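PDB 3MXQ: sensor protein from Vibrio cholerae O1 biovar El Tor, which probably acts as a sensor histidine kinase that senses signals through this N-terminal PAS domain and transfers a phosphoryl group from ATP to a protein histidine. Local coordinates for residues I37-N40 with D41-V45; E49-E52 with S53-F57; K65-L68 with E69-E73. All coordinates share one frame; numbering follows the deposited sequence.

Contact 1: residues I37-N40 with D41-V45; sequences IVRN and DYVIV
Arg39 and Val43 meet across the tight turn of a beta hairpin, the one that joins the first two strands of the PAS fold, and their pairing illustrates how such a hairpin satisfies its own polar groups. Two nearly straight backbone bonds zip the strands together: Arg39 N gives to Val43 O at 2.8 Å, and Val45 N gives to Ile37 O at 2.9 Å. Between them Val38 and Ile44 form a non-hydrogen-bonded antiparallel pair, their side chains on the sheet face that helix 67-70 packs against. At the end, a type I turn from Arg39 to Tyr42 is closed by Tyr42 N, which reaches Arg39 O at 3.1 Å. Tyr42 in the turn bonds through its backbone to Ile67, and Ile44 of the edge strand to Gly64 and Lys65.

Side chains add a second layer. The Tyr42 hydroxyl is hydrogen-bonded to Asp83, and the Asn40 amide nitrogen to the carbonyl of Ile134. Arg39 bends at chi3 (65°), which turns its guanidinium over Val43, whose CB lies beneath one face. The group then grips Asp41 side-on in a salt bridge: Arg39 NE gives to Asp41 OD2 at 2.9 Å, the oxygen lying out of the guanidinium plane, whereas Arg39 NH2 lies 2.8 Å from Asp41 OD1, which accepts through its syn lone pair, with the oxygen in the guanidinium plane.

Contact 2: residues E49-E52 with S53-F57; sequences EYFE and SRVIF
Tyr50 and Arg54, one helical turn apart, show how two long side chains can be fitted together at the end of a short helix. The Arg54 chain bends at chi3 (37°) and comes back beside the Tyr50 ring. Arg54 CD sits 4.1 Å from the centroid of the Tyr50 ring, an off-centre CH-pi contact, and the guanidinium stands almost perpendicular to the ring, their planes 88° apart. Arg54 NH1 can thus give a hydrogen bond to Tyr50 OH, 3.1 Å away.

Ser53 turns its hydroxyl back along the helix: OG lies between its own N and carbonyl carbon (chi1 65°) and gives a 2.8 Å bond to Tyr50 O, approaching from above the carbonyl plane. Ser53 N continues the helical pattern to Glu49 O. Arg54 N then turns to Phe51 O and Val55 N to Glu52 O, three residues back, as helix 49-53 gives way to loop. On the inner side, Phe51 CE2 meets Val55 CG1 at 3.9 Å, and both side chains also touch Met62 of helix 59-62.

The Glu52 carboxylate has its partner outside these pairs, OE1 accepting from Gly59 N. Arg54 also forms a salt bridge with Asp143 of its own chain, whose carboxylate probably offsets the charge of the guanidinium. Glu49 of this chain forms a salt bridge with Arg54 of the second subunit. Tyr50 OH, besides taking the Arg54 NH1 bond, is hydrogen-bonded to Glu49 of the second subunit, so that the hydroxyl joins the helix end to a polar subunit interface.

Contact 3: residues K65-L68 with E69-E73; sequences KNIL and ELFPE
Asn66 opens the short helix 67-70 and Glu69 follows one turn later, a compact case of a helix start held by a side chain. With CG anti to its backbone N (chi1 -173°), Asn66 swings OD1 round to accept from Leu68 N at 2.7 Å, the N-cap bond.

Glu69 comes first in the second segment. Its N makes a weak bond to Asn66 O, and its extended chain crosses the Asn66 side chain at about a right angle, bringing OE1 to 3.5 Å from Asn66 CB. Leu70 follows, and its N takes the same acceptor, Asn66 O, at 3.1 Å, so that this one oxygen serves two successive amides. Leu70 CD1 rests 3.8 Å from Lys65 CB; farther out, the ammonium of Lys65 bonds to Thr61 O. At Phe71 the backbone leaves helical geometry, yet its N still gives to Ile67 O at 2.9 Å. The Phe71 ring brings CD1 to within 3.7 Å of Ile67 CG2 in apolar contact, with Met62 touching the ring too. Pro72 ends the walk, its CA making a CA-H...O contact of 3.5 Å to Leu68 O.

Ile67 and Leu68 also pack on helix 75-88. The whole is a single-turn helix with an asparagine N-cap, one of the short helices that connect strands in a PAS fold.

How the contacts relate
All three contacts are local and come in series along one PAS domain: the hairpin of strands 34-39 and 44-47 (contact 1), the end of helix 49-53 (contact 2) and the short helix 67-70 (contact 3). The centres of contacts 1 and 2 lie about 17 Å apart; they adjoin in sequence without otherwise touching. Contact 3, centred about 11 Å from the centre of contact 1 and about 14 Å from that of contact 2, meets both. Its start probably hydrogen-bonds to the edge strand, Ile44 N to Lys65 O, while Phe71 packs against Phe51, Val55 and Phe57. An apolar cluster thus joins helices 49-53 and 67-70, while helix 67-70 also lies against the edge strand.

Contact 1: residues I37-N40 with D41-V45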
loop_
_atom_site.group_PDB
_atom_site.type_symbol
_atom_site.label_atom_id
_atom_site.label_comp_id
_atom_site.label_asym_id
_atom_site.label_seq_id
_atom_site.Cartn_x
_atom_site.Cartn_y
_atom_site.Cartn_z
ATOM N N ILE A 37 -13.017 13.808 -3.720
ATOM C CA ILE A 37 -13.591 13.892 -5.064
ATOM C C ILE A 37 -14.658 14.973 -5.064
ATOM O O ILE A 37 -15.518 15.011 -4.174
ATOM C CB ILE A 37 -14.274 12.566 -5.566
ATOM C CG1 ILE A 37 -13.485 11.304 -5.205
ATOM C CG2 ILE A 37 -14.549 12.626 -7.081
ATOM C CD1 ILE A 37 -12.166 11.146 -5.918
ATOM N N VAL A 38 -14.631 15.828 -6.076
ATOM C CA VAL A 38 -15.660 16.842 -6.192
ATOM C C VAL A 38 -16.377 16.791 -7.518
ATOM O O VAL A 38 -15.788 16.485 -8.548
ATOM C CB VAL A 38 -15.103 18.248 -5.928
ATOM C CG1 VAL A 38 -14.288 18.218 -4.664
ATOM C CG2 VAL A 38 -14.244 18.730 -7.080
ATOM N N ARG A 39 -17.666 17.081 -7.474
ATOM C CA ARG A 39 -18.472 17.227 -8.664
ATOM C C ARG A 39 -17.959 18.466 -9.398
ATOM O O ARG A 39 -17.126 19.203 -8.856
ATOM C CB ARG A 39 -19.920 17.403 -8.238
ATOM C CG ARG A 39 -20.916 16.624 -9.055
ATOM C CD ARG A 39 -22.212 16.405 -8.275
ATOM N NE ARG A 39 -22.941 17.641 -7.980
ATOM C CZ ARG A 39 -23.828 17.776 -6.992
ATOM N NH1 ARG A 39 -24.099 16.762 -6.180
ATOM N NH2 ARG A 39 -24.440 18.935 -6.805
ATOM N N ASN A 40 -18.413 18.705 -10.624
ATOM C CA ASN A 40 -17.893 19.855 -11.368
ATOM C C ASN A 40 -18.493 21.188 -10.921
ATOM O O ASN A 40 -18.110 22.246 -11.416
ATOM C CB ASN A 40 -17.976 19.654 -12.893
ATOM C CG ASN A 40 -19.402 19.442 -13.402
ATOM O OD1 ASN A 40 -20.389 19.672 -12.697
ATOM N ND2 ASN A 40 -19.507 18.999 -14.648
ATOM N N ASP A 41 -19.436 21.120 -9.982
ATOM C CA ASP A 41 -20.017 22.303 -9.350
ATOM C C ASP A 41 -19.462 22.459 -7.934
ATOM O O ASP A 41 -20.048 23.140 -7.093
ATOM C CB ASP A 41 -21.551 22.224 -9.340
ATOM C CG ASP A 41 -22.078 21.004 -8.604
ATOM O OD1 ASP A 41 -23.278 20.987 -8.270
ATOM O OD2 ASP A 41 -21.302 20.057 -8.351
ATOM N N TYR A 42 -18.329 21.805 -7.696
ATOM C CA TYR A 42 -17.527 21.947 -6.477
ATOM C C TYR A 42 -18.084 21.232 -5.237
ATOM O O TYR A 42 -17.515 21.311 -4.147
ATOM C CB TYR A 42 -17.180 23.424 -6.217
ATOM C CG TYR A 42 -16.746 24.137 -7.479
ATOM C CD1 TYR A 42 -15.504 23.880 -8.071
ATOM C CD2 TYR A 42 -17.590 25.052 -8.098
ATOM C CE1 TYR A 42 -15.121 24.532 -9.248
ATOM C CE2 TYR A 42 -17.221 25.702 -9.264
ATOM C CZ TYR A 42 -15.993 25.444 -9.840
ATOM O OH TYR A 42 -15.664 26.121 -11.000
ATOM N N VAL A 43 -19.181 20.510 -5.431
ATOM C CA VAL A 43 -19.835 19.770 -4.360
ATOM C C VAL A 43 -19.046 18.498 -4.039
ATOM O O VAL A 43 -18.719 17.726 -4.940
ATOM C CB VAL A 43 -21.289 19.426 -4.734
ATOM C CG1 VAL A 43 -21.964 18.664 -3.616
ATOM C CG2 VAL A 43 -22.073 20.692 -5.044
ATOM N N ILE A 44 -18.739 18.293 -2.757
ATOM C CA ILE A 44 -17.953 17.139 -2.325
ATOM C C ILE A 44 -18.745 15.842 -2.385
ATOM O O ILE A 44 -19.861 15.745 -1.878
ATOM C CB ILE A 44 -17.353 17.342 -0.919
ATOM C CG1 ILE A 44 -16.314 18.460 -0.957
ATOM C CG2 ILE A 44 -16.700 16.053 -0.407
ATOM C CD1 ILE A 44 -16.103 19.130 0.360
ATOM N N VAL A 45 -18.145 14.844 -3.011
ATOM C CA VAL A 45 -18.814 13.577 -3.247
ATOM C C VAL A 45 -18.248 12.480 -2.350
ATOM O O VAL A 45 -18.990 11.705 -1.781
ATOM C CB VAL A 45 -18.693 13.177 -4.728
ATOM C CG1 VAL A 45 -19.232 11.776 -4.954
ATOM C CG2 VAL A 45 -19.439 14.177 -5.596
#

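Contact 2: residues E49-E52 with S53-F57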
loop_
_atom_site.group_PDB
_atom_site.type_symbol
_atom_site.label_atom_id
_atom_site.label_comp_id
_atom_site.label_asym_id
_atom_site.label_seq_id
_atom_site.Cartn_x
_atom_site.Cartn_y
_atom_site.Cartn_z
ATOM N N GLU A 49 -10.655 9.184 4.958
ATOM C CA GLU A 49 -10.574 9.229 6.418
ATOM C C GLU A 49 -9.430 10.169 6.792
ATOM O O GLU A 49 -9.563 10.977 7.691
ATOM C CB GLU A 49 -10.324 7.813 6.983
ATOM C CG GLU A 49 -10.561 7.653 8.499
ATOM C CD GLU A 49 -10.528 6.180 8.986
ATOM O OE1 GLU A 49 -10.586 5.237 8.141
ATOM O OE2 GLU A 49 -10.447 5.969 10.230
ATOM N N TYR A 50 -8.318 10.068 6.073
ATOM C CA TYR A 50 -7.151 10.894 6.329
ATOM C C TYR A 50 -7.438 12.388 6.145
ATOM O O TYR A 50 -6.887 13.214 6.874
ATOM C CB TYR A 50 -5.990 10.455 5.446
ATOM C CG TYR A 50 -4.687 11.115 5.803
ATOM C CD1 TYR A 50 -3.946 10.689 6.901
ATOM C CD2 TYR A 50 -4.192 12.172 5.045
ATOM C CE1 TYR A 50 -2.741 11.302 7.240
ATOM C CE2 TYR A 50 -2.984 12.793 5.362
ATOM C CZ TYR A 50 -2.265 12.354 6.460
ATOM O OH TYR A 50 -1.078 12.972 6.790
ATOM N N PHE A 51 -8.293 12.721 5.177
ATOM C CA PHE A 51 -8.743 14.095 4.939
ATOM C C PHE A 51 -9.550 14.593 6.128
ATOM O O PHE A 51 -9.255 15.665 6.654
ATOM C CB PHE A 51 -9.586 14.161 3.656
ATOM C CG PHE A 51 -9.864 15.563 3.147
ATOM C CD1 PHE A 51 -9.219 16.045 2.021
ATOM C CD2 PHE A 51 -10.810 16.374 3.752
ATOM C CE1 PHE A 51 -9.484 17.334 1.533
ATOM C CE2 PHE A 51 -11.074 17.666 3.267
ATOM C CZ PHE A 51 -10.414 18.136 2.164
ATOM N N GLU A 52 -10.547 13.809 6.555
ATOM C CA GLU A 52 -11.397 14.152 7.707
ATOM C C GLU A 52 -10.572 14.489 8.925
ATOM O O GLU A 52 -10.796 15.513 9.564
ATOM C CB GLU A 52 -12.323 13.007 8.103
ATOM C CG GLU A 52 -13.315 12.572 7.053
ATOM C CD GLU A 52 -14.174 11.393 7.512
ATOM O OE1 GLU A 52 -14.752 11.478 8.630
ATOM O OE2 GLU A 52 -14.281 10.394 6.750
ATOM N N SER A 53 -9.628 13.614 9.244
ATOM C CA SER A 53 -8.855 13.720 10.461
ATOM C C SER A 53 -8.067 15.025 10.527
ATOM O O SER A 53 -7.710 15.485 11.618
ATOM C CB SER A 53 -7.925 12.512 10.611
ATOM O OG SER A 53 -6.952 12.478 9.581
ATOM N N ARG A 54 -7.830 15.646 9.376
ATOM C CA ARG A 54 -6.995 16.844 9.338
ATOM C C ARG A 54 -7.748 18.157 9.117
ATOM O O ARG A 54 -7.149 19.223 9.051
ATOM C CB ARG A 54 -5.856 16.649 8.346
ATOM C CG ARG A 54 -4.960 15.475 8.760
ATOM C CD ARG A 54 -3.698 15.370 7.940
ATOM N NE ARG A 54 -3.181 16.693 7.629
ATOM C CZ ARG A 54 -2.218 16.932 6.750
ATOM N NH1 ARG A 54 -1.635 15.930 6.099
ATOM N NH2 ARG A 54 -1.837 18.184 6.527
ATOM N N VAL A 55 -9.066 18.083 9.026
ATOM C CA VAL A 55 -9.880 19.276 8.943
ATOM C C VAL A 55 -10.803 19.310 10.139
ATOM O O VAL A 55 -11.001 18.289 10.804
ATOM C CB VAL A 55 -10.696 19.347 7.634
ATOM C CG1 VAL A 55 -9.781 19.574 6.458
ATOM C CG2 VAL A 55 -11.525 18.094 7.424
ATOM N N ILE A 56 -11.354 20.490 10.411
ATOM C CA ILE A 56 -12.320 20.668 11.493
ATOM C C ILE A 56 -13.588 19.858 11.257
ATOM O O ILE A 56 -14.227 19.404 12.197
ATOM C CB ILE A 56 -12.675 22.145 11.704
ATOM C CG1 ILE A 56 -12.930 22.836 10.359
ATOM C CG2 ILE A 56 -11.570 22.834 12.491
ATOM C CD1 ILE A 56 -13.161 24.348 10.460
ATOM N N PHE A 57 -13.930 19.651 9.995
ATOM C CA PHE A 57 -15.121 18.896 9.656
ATOM C C PHE A 57 -14.887 17.387 9.710
ATOM O O PHE A 57 -13.744 16.915 9.723
ATOM C CB PHE A 57 -15.636 19.311 8.274
ATOM C CG PHE A 57 -15.622 20.795 8.041
ATOM C CD1 PHE A 57 -14.851 21.341 7.021
ATOM C CD2 PHE A 57 -16.363 21.654 8.858
ATOM C CE1 PHE A 57 -14.823 22.716 6.804
ATOM C CE2 PHE A 57 -16.339 23.025 8.650
ATOM C CZ PHE A 57 -15.567 23.558 7.616
#

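Contact 3: residues K65-L68 with E69-E73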
loop_
_atom_site.group_PDB
_atom_site.type_symbol
_atom_site.label_atom_id
_atom_site.label_comp_id
_atom_site.label_asym_id
_atom_site.label_seq_id
_atom_site.Cartn_x
_atom_site.Cartn_y
_atom_site.Cartn_z
ATOM N N LYS A 65 -21.656 19.078 0.020
ATOM C CA LYS A 65 -21.378 20.490 0.271
ATOM C C LYS A 65 -20.260 20.988 -0.637
ATOM O O LYS A 65 -19.395 20.213 -1.049
ATOM C CB LYS A 65 -21.000 20.716 1.732
ATOM C CG LYS A 65 -22.120 20.425 2.708
ATOM C CD LYS A 65 -21.842 21.051 4.061
ATOM C CE LYS A 65 -23.122 21.228 4.863
ATOM N NZ LYS A 65 -23.757 19.918 5.157
ATOM N N ASN A 66 -20.288 22.282 -0.937
ATOM C CA ASN A 66 -19.311 22.930 -1.806
ATOM C C ASN A 66 -17.959 23.160 -1.099
ATOM O O ASN A 66 -17.916 23.794 -0.044
ATOM C CB ASN A 66 -19.911 24.257 -2.288
ATOM C CG ASN A 66 -19.060 24.965 -3.331
ATOM O OD1 ASN A 66 -17.834 24.803 -3.402
ATOM N ND2 ASN A 66 -19.714 25.780 -4.143
ATOM N N ILE A 67 -16.864 22.664 -1.686
ATOM C CA ILE A 67 -15.529 22.834 -1.089
ATOM C C ILE A 67 -15.201 24.301 -0.910
ATOM O O ILE A 67 -14.586 24.696 0.079
ATOM C CB ILE A 67 -14.397 22.282 -1.965
ATOM C CG1 ILE A 67 -14.834 21.051 -2.710
ATOM C CG2 ILE A 67 -13.191 21.877 -1.118
ATOM C CD1 ILE A 67 -13.657 20.365 -3.351
ATOM N N LEU A 68 -15.599 25.093 -1.899
ATOM C CA LEU A 68 -15.299 26.512 -1.936
ATOM C C LEU A 68 -15.960 27.232 -0.777
ATOM O O LEU A 68 -15.414 28.199 -0.260
ATOM C CB LEU A 68 -15.693 27.116 -3.290
ATOM C CG LEU A 68 -15.022 26.475 -4.518
ATOM C CD1 LEU A 68 -15.578 27.026 -5.802
ATOM C CD2 LEU A 68 -13.513 26.647 -4.512
ATOM N N GLU A 69 -17.118 26.741 -0.345
ATOM C CA GLU A 69 -17.781 27.297 0.837
ATOM C C GLU A 69 -17.182 26.783 2.151
ATOM O O GLU A 69 -17.146 27.513 3.144
ATOM C CB GLU A 69 -19.290 27.049 0.790
ATOM C CG GLU A 69 -19.986 27.759 -0.372
ATOM C CD GLU A 69 -21.446 27.353 -0.551
ATOM O OE1 GLU A 69 -21.821 26.222 -0.161
ATOM O OE2 GLU A 69 -22.221 28.171 -1.097
ATOM N N LEU A 70 -16.701 25.540 2.149
ATOM C CA LEU A 70 -16.166 24.914 3.356
ATOM C C LEU A 70 -14.778 25.408 3.706
ATOM O O LEU A 70 -14.379 25.370 4.863
ATOM C CB LEU A 70 -16.172 23.391 3.239
ATOM C CG LEU A 70 -17.522 22.695 3.463
ATOM C CD1 LEU A 70 -17.471 21.234 3.068
ATOM C CD2 LEU A 70 -17.999 22.832 4.911
ATOM N N PHE A 71 -14.042 25.880 2.710
ATOM C CA PHE A 71 -12.691 26.371 2.950
ATOM C C PHE A 71 -12.467 27.709 2.290
ATOM O O PHE A 71 -11.561 27.842 1.479
ATOM C CB PHE A 71 -11.664 25.364 2.443
ATOM C CG PHE A 71 -11.799 24.021 3.065
ATOM C CD1 PHE A 71 -12.420 22.985 2.375
ATOM C CD2 PHE A 71 -11.330 23.791 4.354
ATOM C CE1 PHE A 71 -12.568 21.733 2.962
ATOM C CE2 PHE A 71 -11.473 22.544 4.950
ATOM C CZ PHE A 71 -12.093 21.514 4.254
ATOM N N PRO A 72 -13.283 28.715 2.652
ATOM C CA PRO A 72 -13.348 29.966 1.901
ATOM C C PRO A 72 -11.997 30.659 1.711
ATOM O O PRO A 72 -11.713 31.140 0.618
ATOM C CB PRO A 72 -14.297 30.824 2.733
ATOM C CG PRO A 72 -14.296 30.212 4.080
ATOM C CD PRO A 72 -14.133 28.763 3.855
ATOM N N GLU A 73 -11.162 30.688 2.745
ATOM C CA GLU A 73 -9.850 31.318 2.645
ATOM C C GLU A 73 -8.951 30.681 1.594
ATOM O O GLU A 73 -7.856 31.160 1.349
ATOM C CB GLU A 73 -9.140 31.271 3.986
ATOM C CG GLU A 73 -9.707 32.197 5.038
ATOM C CD GLU A 73 -9.341 31.737 6.439
ATOM O OE1 GLU A 73 -8.790 32.556 7.207
ATOM O OE2 GLU A 73 -9.590 30.548 6.766
#